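PDB 4FVS: putative lipoprotein, which is of unknown function but has a fold related to the lipoprotein-transport proteins LolA and LolB, which suggests that it binds lipids or other hydrophobic ligands. Local coordinates for residues Gln2-Thr14 with Ile66-Asp78. Sequence-based numbering, arbitrary orientation.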
loop_
_atom_site.group_PDB
_atom_site.type_symbol
_atom_site.label_atom_id
_atom_site.label_comp_id
_atom_site.label_asym_id
_atom_site.label_seq_id
_atom_site.Cartn_x
_atom_site.Cartn_y
_atom_site.Cartn_z
ATOM N N GLN A 2 4.769 17.277 -18.811
ATOM C CA GLN A 2 5.682 16.155 -18.596
ATOM C C GLN A 2 4.899 14.878 -18.228
ATOM O O GLN A 2 4.226 14.834 -17.191
ATOM C CB GLN A 2 6.729 16.489 -17.515
ATOM C CG GLN A 2 7.652 15.310 -17.142
ATOM C CD GLN A 2 8.958 15.703 -16.481
ATOM O OE1 GLN A 2 9.141 16.812 -15.949
ATOM N NE2 GLN A 2 9.905 14.779 -16.501
ATOM N N ASP A 3 5.026 13.832 -19.082
ATOM C CA ASP A 3 4.371 12.524 -18.940
ATOM C C ASP A 3 4.773 11.843 -17.650
ATOM O O ASP A 3 5.967 11.752 -17.326
ATOM C CB ASP A 3 4.700 11.592 -20.125
ATOM C CG ASP A 3 4.298 12.104 -21.500
ATOM O OD1 ASP A 3 3.081 12.276 -21.738
ATOM O OD2 ASP A 3 5.199 12.271 -22.362
ATOM N N CYS A 4 3.756 11.397 -16.897
ATOM C CA CYS A 4 3.890 10.696 -15.619
ATOM C C CYS A 4 2.624 9.879 -15.369
ATOM O O CYS A 4 1.540 10.452 -15.207
ATOM C CB CYS A 4 4.173 11.671 -14.472
ATOM S SG CYS A 4 4.578 10.879 -12.883
ATOM N N THR A 5 2.761 8.529 -15.377
ATOM C CA THR A 5 1.688 7.575 -15.084
ATOM C C THR A 5 1.442 7.602 -13.573
ATOM O O THR A 5 2.385 7.449 -12.787
ATOM C CB THR A 5 2.039 6.184 -15.600
ATOM O OG1 THR A 5 2.462 6.276 -16.955
ATOM C CG2 THR A 5 0.888 5.214 -15.496
ATOM N N PHE A 6 0.183 7.856 -13.179
ATOM C CA PHE A 6 -0.239 7.986 -11.796
ATOM C C PHE A 6 -0.813 6.652 -11.306
ATOM O O PHE A 6 -1.889 6.247 -11.743
ATOM C CB PHE A 6 -1.265 9.124 -11.694
ATOM C CG PHE A 6 -1.265 9.863 -10.384
ATOM C CD1 PHE A 6 -0.406 10.927 -10.174
ATOM C CD2 PHE A 6 -2.159 9.523 -9.372
ATOM C CE1 PHE A 6 -0.420 11.620 -8.964
ATOM C CE2 PHE A 6 -2.169 10.218 -8.164
ATOM C CZ PHE A 6 -1.300 11.259 -7.969
ATOM N N PHE A 7 -0.088 5.959 -10.409
ATOM C CA PHE A 7 -0.530 4.667 -9.894
ATOM C C PHE A 7 -1.388 4.855 -8.627
ATOM O O PHE A 7 -1.064 4.329 -7.560
ATOM C CB PHE A 7 0.668 3.743 -9.641
ATOM C CG PHE A 7 1.390 3.395 -10.917
ATOM C CD1 PHE A 7 0.829 2.514 -11.833
ATOM C CD2 PHE A 7 2.617 3.973 -11.218
ATOM C CE1 PHE A 7 1.488 2.202 -13.015
ATOM C CE2 PHE A 7 3.272 3.664 -12.407
ATOM C CZ PHE A 7 2.702 2.774 -13.297
ATOM N N PHE A 8 -2.498 5.596 -8.766
ATOM C CA PHE A 8 -3.444 5.897 -7.701
ATOM C C PHE A 8 -4.635 6.640 -8.280
ATOM O O PHE A 8 -4.425 7.352 -9.258
ATOM C CB PHE A 8 -2.743 6.743 -6.630
ATOM C CG PHE A 8 -3.396 6.798 -5.268
ATOM C CD1 PHE A 8 -3.346 5.704 -4.407
ATOM C CD2 PHE A 8 -4.007 7.962 -4.822
ATOM C CE1 PHE A 8 -3.939 5.757 -3.152
ATOM C CE2 PHE A 8 -4.582 8.019 -3.556
ATOM C CZ PHE A 8 -4.537 6.918 -2.726
ATOM N N PRO A 9 -5.882 6.536 -7.732
ATOM C CA PRO A 9 -7.002 7.306 -8.302
ATOM C C PRO A 9 -6.695 8.801 -8.275
ATOM O O PRO A 9 -6.066 9.278 -7.329
ATOM C CB PRO A 9 -8.174 6.936 -7.395
ATOM C CG PRO A 9 -7.817 5.628 -6.859
ATOM C CD PRO A 9 -6.353 5.721 -6.595
ATOM N N GLN A 10 -7.066 9.523 -9.331
ATOM C CA GLN A 10 -6.727 10.935 -9.433
ATOM C C GLN A 10 -7.957 11.810 -9.772
ATOM O O GLN A 10 -7.782 12.965 -10.180
ATOM C CB GLN A 10 -5.617 11.121 -10.497
ATOM C CG GLN A 10 -5.923 10.462 -11.852
ATOM C CD GLN A 10 -4.895 10.718 -12.925
ATOM O OE1 GLN A 10 -3.854 11.351 -12.728
ATOM N NE2 GLN A 10 -5.179 10.232 -14.111
ATOM N N THR A 11 -9.181 11.273 -9.594
ATOM C CA THR A 11 -10.412 12.020 -9.862
ATOM C C THR A 11 -11.097 12.322 -8.539
ATOM O O THR A 11 -11.347 11.404 -7.764
ATOM C CB THR A 11 -11.320 11.265 -10.831
ATOM O OG1 THR A 11 -10.615 11.061 -12.053
ATOM C CG2 THR A 11 -12.630 12.010 -11.105
ATOM N N GLU A 12 -11.403 13.612 -8.292
ATOM C CA GLU A 12 -12.037 14.093 -7.066
ATOM C C GLU A 12 -13.394 13.407 -6.865
ATOM O O GLU A 12 -14.196 13.339 -7.798
ATOM C CB GLU A 12 -12.184 15.621 -7.114
ATOM C CG GLU A 12 -12.330 16.293 -5.753
ATOM C CD GLU A 12 -12.274 17.812 -5.751
ATOM O OE1 GLU A 12 -11.253 18.377 -6.210
ATOM O OE2 GLU A 12 -13.223 18.437 -5.224
ATOM N N GLY A 13 -13.591 12.847 -5.673
ATOM C CA GLY A 13 -14.822 12.156 -5.299
ATOM C C GLY A 13 -14.871 10.666 -5.593
ATOM O O GLY A 13 -15.857 10.000 -5.245
ATOM N N THR A 14 -13.816 10.130 -6.247
ATOM C CA THR A 14 -13.724 8.710 -6.571
ATOM C C THR A 14 -13.617 7.946 -5.272
ATOM O O THR A 14 -12.871 8.348 -4.381
ATOM C CB THR A 14 -12.548 8.457 -7.517
ATOM O OG1 THR A 14 -12.839 9.088 -8.759
ATOM C CG2 THR A 14 -12.268 6.982 -7.751
ATOM N N ILE A 66 -3.989 9.899 2.972
ATOM C CA ILE A 66 -2.811 9.445 2.255
ATOM C C ILE A 66 -2.569 10.357 1.069
ATOM O O ILE A 66 -3.520 10.777 0.405
ATOM C CB ILE A 66 -2.930 7.945 1.850
ATOM C CG1 ILE A 66 -1.598 7.401 1.291
ATOM C CG2 ILE A 66 -4.094 7.665 0.909
ATOM C CD1 ILE A 66 -1.241 6.031 1.748
ATOM N N LYS A 67 -1.292 10.721 0.844
ATOM C CA LYS A 67 -0.903 11.594 -0.268
ATOM C C LYS A 67 -0.161 10.797 -1.347
ATOM O O LYS A 67 0.556 9.855 -1.048
ATOM C CB LYS A 67 -0.057 12.785 0.204
ATOM C CG LYS A 67 -0.867 14.015 0.567
ATOM C CD LYS A 67 -0.011 15.281 0.518
ATOM C CE LYS A 67 -0.834 16.557 0.582
ATOM N NZ LYS A 67 -0.023 17.773 0.317
ATOM N N ALA A 68 -0.414 11.140 -2.597
ATOM C CA ALA A 68 0.212 10.560 -3.783
ATOM C C ALA A 68 0.588 11.672 -4.718
ATOM O O ALA A 68 -0.182 12.628 -4.852
ATOM C CB ALA A 68 -0.729 9.582 -4.476
ATOM N N TYR A 69 1.766 11.589 -5.355
ATOM C CA TYR A 69 2.152 12.657 -6.275
ATOM C C TYR A 69 3.122 12.206 -7.365
ATOM O O TYR A 69 3.794 11.187 -7.236
ATOM C CB TYR A 69 2.770 13.856 -5.513
ATOM C CG TYR A 69 3.967 13.495 -4.670
ATOM C CD1 TYR A 69 5.247 13.474 -5.217
ATOM C CD2 TYR A 69 3.830 13.215 -3.315
ATOM C CE1 TYR A 69 6.359 13.142 -4.447
ATOM C CE2 TYR A 69 4.934 12.880 -2.532
ATOM C CZ TYR A 69 6.198 12.828 -3.108
ATOM O OH TYR A 69 7.308 12.500 -2.360
ATOM N N CYS A 70 3.152 13.004 -8.443
ATOM C CA CYS A 70 4.074 12.966 -9.571
ATOM C C CYS A 70 5.018 14.148 -9.450
ATOM O O CYS A 70 4.563 15.278 -9.256
ATOM C CB CYS A 70 3.342 12.985 -10.910
ATOM S SG CYS A 70 3.037 11.346 -11.616
ATOM N N GLN A 71 6.320 13.903 -9.546
ATOM C CA GLN A 71 7.329 14.948 -9.526
ATOM C C GLN A 71 8.308 14.604 -10.555
ATOM O O GLN A 71 9.004 13.602 -10.433
ATOM C CB GLN A 71 8.010 15.134 -8.152
ATOM C CG GLN A 71 7.192 15.874 -7.096
ATOM C CD GLN A 71 7.770 17.221 -6.756
ATOM O OE1 GLN A 71 8.057 18.044 -7.637
ATOM N NE2 GLN A 71 7.915 17.489 -5.461
ATOM N N ASN A 72 8.296 15.377 -11.622
ATOM C CA ASN A 72 9.223 15.324 -12.744
ATOM C C ASN A 72 9.354 13.904 -13.326
ATOM O O ASN A 72 10.460 13.372 -13.466
ATOM C CB ASN A 72 10.599 15.884 -12.339
ATOM C CG ASN A 72 10.541 17.306 -11.841
ATOM O OD1 ASN A 72 9.764 18.146 -12.328
ATOM N ND2 ASN A 72 11.361 17.602 -10.849
ATOM N N GLY A 73 8.212 13.333 -13.679
ATOM C CA GLY A 73 8.135 12.044 -14.347
ATOM C C GLY A 73 8.122 10.803 -13.491
ATOM O O GLY A 73 7.955 9.712 -14.036
ATOM N N GLU A 74 8.263 10.941 -12.155
ATOM C CA GLU A 74 8.279 9.807 -11.221
ATOM C C GLU A 74 7.112 9.902 -10.266
ATOM O O GLU A 74 6.788 10.998 -9.796
ATOM C CB GLU A 74 9.612 9.745 -10.447
ATOM C CG GLU A 74 9.871 8.423 -9.746
ATOM C CD GLU A 74 11.309 8.114 -9.367
ATOM O OE1 GLU A 74 12.134 9.050 -9.277
ATOM O OE2 GLU A 74 11.619 6.915 -9.181
ATOM N N PHE A 75 6.481 8.732 -9.979
ATOM C CA PHE A 75 5.311 8.610 -9.118
ATOM C C PHE A 75 5.698 8.111 -7.719
ATOM O O PHE A 75 6.379 7.090 -7.582
ATOM C CB PHE A 75 4.257 7.671 -9.745
ATOM C CG PHE A 75 3.064 7.440 -8.844
ATOM C CD1 PHE A 75 2.042 8.384 -8.758
ATOM C CD2 PHE A 75 2.999 6.317 -8.021
ATOM C CE1 PHE A 75 0.976 8.206 -7.876
ATOM C CE2 PHE A 75 1.923 6.137 -7.149
ATOM C CZ PHE A 75 0.915 7.082 -7.090
ATOM N N PHE A 76 5.172 8.791 -6.682
ATOM C CA PHE A 76 5.411 8.463 -5.271
ATOM C C PHE A 76 4.110 8.326 -4.483
ATOM O O PHE A 76 3.131 9.009 -4.751
ATOM C CB PHE A 76 6.288 9.536 -4.615
ATOM C CG PHE A 76 7.612 9.780 -5.308
ATOM C CD1 PHE A 76 7.699 10.652 -6.390
ATOM C CD2 PHE A 76 8.771 9.149 -4.871
ATOM C CE1 PHE A 76 8.912 10.857 -7.036
ATOM C CE2 PHE A 76 9.980 9.360 -5.516
ATOM C CZ PHE A 76 10.044 10.214 -6.593
ATOM N N LEU A 77 4.127 7.461 -3.486
ATOM C CA LEU A 77 2.987 7.204 -2.613
ATOM C C LEU A 77 3.484 6.990 -1.180
ATOM O O LEU A 77 4.562 6.412 -1.006
ATOM C CB LEU A 77 2.255 5.959 -3.145
ATOM C CG LEU A 77 0.984 5.476 -2.438
ATOM C CD1 LEU A 77 -0.141 6.514 -2.514
ATOM C CD2 LEU A 77 0.513 4.189 -3.051
ATOM N N ASP A 78 2.709 7.436 -0.157
ATOM C CA ASP A 78 3.096 7.223 1.240
ATOM C C ASP A 78 3.235 5.712 1.492
ATOM O O ASP A 78 2.322 4.936 1.162
ATOM C CB ASP A 78 2.100 7.881 2.221
ATOM C CG ASP A 78 2.696 8.274 3.577
ATOM O OD1 ASP A 78 3.621 7.563 4.058
ATOM O OD2 ASP A 78 2.205 9.260 4.178
#
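C4 and F75 both start from a first torsion that sets the side chain anti to the backbone N: chi1 is -172° for SG of C4 and 176° for CG of F75. This points the C4 sulfur at the hairpin and the F75 ring at the N-terminal segment. C4 SG is bonded to C70 SG at 2.0 Å, with a disulfide torsion of -83°. C70 is the second-last residue of strand 60-71, just before the type I' turn Q71-E74 that leads into strand 74-78.

Past the bridge, F75 is set among F6 and F7, and the three rings form an aromatic cluster. Its edge points at the face of F6, with CE1 over the ring centre, in a T-shaped pair with centroids 4.8 Å apart. F7 is offset and turns its own edge toward the face of F75. The backbone also lies on that face: F7 N sits over the centre of the ring, 3.5 Å from F75 CE1. The rim of F6 reaches A68, where CZ comes 3.6 Å from A68 O, near the ring plane.

F8 continues the row. L77 CD1 packs over one face of its ring, 3.8 Å from F8 CD1, and P9 covers the opposite face. A68 CB approaches F8 CD2 obliquely, and I66 CG2 meets F8 CZ. Beyond the two segments, F7 meets Y187 and F8 meets W16, both edge-to-face.

The contact thus packs the irregular segment before strand 15-22 onto a beta hairpin of a mainly antiparallel beta protein of the LolA/LolB clan. No hydrogen bond joins the two segments, so the N-terminal one does not extend the sheet here. The disulfide is the only covalent tie, and the remaining hold is mostly apolar and aromatic, through buried F6, F7, F8 and F75.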